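Local coordinates for Alpha/beta hydrolase (Enterobacter asburiae, PDB 6KMO), which probably hydrolyses ester bonds as an esterase or lipase of the alpha/beta hydrolase fold, at residues Ser141-Phe146 / Asp239-Thr243. The protein carries 2 engineered substitutions. Residues are numbered along the deposited sequence; the frame is centred on the assembly and turned at random.
Sequences SPEAHF and DNYTT
Tyr241 and Phe146 meet as an offset edge-to-face pair, the edge of the phenylalanine turned toward the face of the tyrosine, with planes at 74° and centroids 5.8 Å apart. Phe146 CB also sits over that face, 4.0 Å from the centroid of the Tyr241 ring, in a CH-pi contact. The torsion that sets CG of Tyr241 anti to its own N (chi1 -170°) swings the ring back to the loop although its CB starts away from it. Tyr241 suits its place by offering flat faces to Phe146 and to Trp110, which stacks on it; Phe146 is an apolar ring buried between Tyr241 and Ile9 of the second subunit. In this alpha/beta hydrolase fold the contact joins the loop between strand 132-136 and helix 148-163 to the C-terminal end of helix 231-241, where carbonyls have no next turn to bond to. Phe146 N gives Tyr241 O a backbone hydrogen bond of 3.1 Å, its N-H...O angle 158°. His145 ND1 adds two weak, bent bonds, to Asn240 O at 2.9 Å and to Tyr241 O at 3.2 Å. Asn240 lies alongside Pro142: its short amide can hydrogen-bond through ND2 to Trp236 O, one turn earlier in its own helix, while OD1 rests against the proline CG at 3.5 Å. Ser141 OG, at the edge of the Tyr241 ring, ties the loop back on itself through its 2.7 Å hydrogen bond to Ala144 O.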
# COMPACT_ATOMS: atom_id res chain seq x y z
N SER A 141 5.91 -29.00 -9.45
CA SER A 141 4.93 -30.06 -9.39
C SER A 141 4.33 -30.28 -10.77
O SER A 141 4.22 -29.34 -11.57
CB SER A 141 3.81 -29.70 -8.40
OG SER A 141 4.32 -29.60 -7.07
N PRO A 142 3.90 -31.51 -11.11
CA PRO A 142 3.85 -32.69 -10.25
C PRO A 142 5.12 -33.53 -10.21
O PRO A 142 5.11 -34.59 -9.60
CB PRO A 142 2.70 -33.49 -10.87
CG PRO A 142 2.81 -33.19 -12.32
CD PRO A 142 3.21 -31.73 -12.39
N GLU A 143 6.20 -33.06 -10.84
CA GLU A 143 7.46 -33.81 -10.78
C GLU A 143 7.84 -34.06 -9.33
O GLU A 143 8.29 -35.16 -8.96
CB GLU A 143 8.56 -33.02 -11.49
CG GLU A 143 8.46 -33.02 -13.04
CD GLU A 143 7.49 -32.00 -13.66
OE1 GLU A 143 6.67 -31.34 -12.97
OE2 GLU A 143 7.54 -31.86 -14.91
N ALA A 144 7.65 -33.06 -8.48
CA ALA A 144 7.76 -33.19 -7.04
C ALA A 144 6.44 -32.77 -6.42
O ALA A 144 5.68 -31.98 -6.99
CB ALA A 144 8.88 -32.31 -6.47
N HIS A 145 6.17 -33.31 -5.24
CA HIS A 145 5.04 -32.95 -4.42
C HIS A 145 5.53 -32.31 -3.13
O HIS A 145 6.72 -32.31 -2.83
CB HIS A 145 4.20 -34.19 -4.12
CG HIS A 145 3.63 -34.82 -5.35
ND1 HIS A 145 2.68 -34.20 -6.13
CD2 HIS A 145 3.90 -36.00 -5.96
CE1 HIS A 145 2.38 -34.98 -7.16
NE2 HIS A 145 3.11 -36.08 -7.07
N PHE A 146 4.61 -31.74 -2.36
CA PHE A 146 4.92 -31.29 -1.01
C PHE A 146 5.65 -32.42 -0.29
O PHE A 146 5.25 -33.58 -0.42
CB PHE A 146 3.61 -30.94 -0.30
CG PHE A 146 3.75 -30.58 1.16
CD1 PHE A 146 3.56 -31.52 2.15
CD2 PHE A 146 4.00 -29.27 1.54
CE1 PHE A 146 3.66 -31.18 3.48
CE2 PHE A 146 4.10 -28.93 2.86
CZ PHE A 146 3.95 -29.88 3.83
N ASP A 239 -3.99 -29.78 -6.43
CA ASP A 239 -4.03 -31.22 -6.68
C ASP A 239 -2.69 -31.73 -7.20
O ASP A 239 -2.29 -32.85 -6.89
CB ASP A 239 -5.14 -31.56 -7.67
CG ASP A 239 -6.54 -31.49 -7.07
OD1 ASP A 239 -6.69 -31.39 -5.83
OD2 ASP A 239 -7.51 -31.54 -7.85
N ASN A 240 -2.01 -30.94 -8.03
CA ASN A 240 -0.69 -31.33 -8.51
C ASN A 240 0.36 -31.26 -7.40
O ASN A 240 1.33 -32.03 -7.43
CB ASN A 240 -0.28 -30.44 -9.68
CG ASN A 240 -0.87 -30.90 -11.00
OD1 ASN A 240 -0.35 -31.83 -11.63
ND2 ASN A 240 -1.96 -30.27 -11.42
N TYR A 241 0.17 -30.37 -6.43
CA TYR A 241 1.12 -30.19 -5.33
C TYR A 241 0.99 -31.32 -4.30
O TYR A 241 1.99 -31.95 -3.94
CB TYR A 241 0.82 -28.86 -4.67
CG TYR A 241 1.83 -28.38 -3.66
CD1 TYR A 241 3.19 -28.35 -3.94
CD2 TYR A 241 1.40 -27.89 -2.43
CE1 TYR A 241 4.09 -27.84 -3.02
CE2 TYR A 241 2.30 -27.37 -1.50
CZ TYR A 241 3.64 -27.34 -1.81
OH TYR A 241 4.56 -26.82 -0.93
N THR A 242 -0.21 -31.54 -3.79
CA THR A 242 -0.47 -32.67 -2.91
C THR A 242 -1.97 -32.85 -2.74
O THR A 242 -2.68 -31.89 -2.42
CB THR A 242 0.16 -32.51 -1.53
OG1 THR A 242 -0.32 -33.60 -0.72
CG2 THR A 242 -0.19 -31.21 -0.85
N THR A 243 -2.45 -34.08 -2.92
CA THR A 243 -3.85 -34.39 -2.67
C THR A 243 -4.08 -34.94 -1.27
O THR A 243 -5.20 -35.35 -0.96
CB THR A 243 -4.35 -35.41 -3.69
OG1 THR A 243 -3.49 -36.55 -3.67
CG2 THR A 243 -4.39 -34.82 -5.09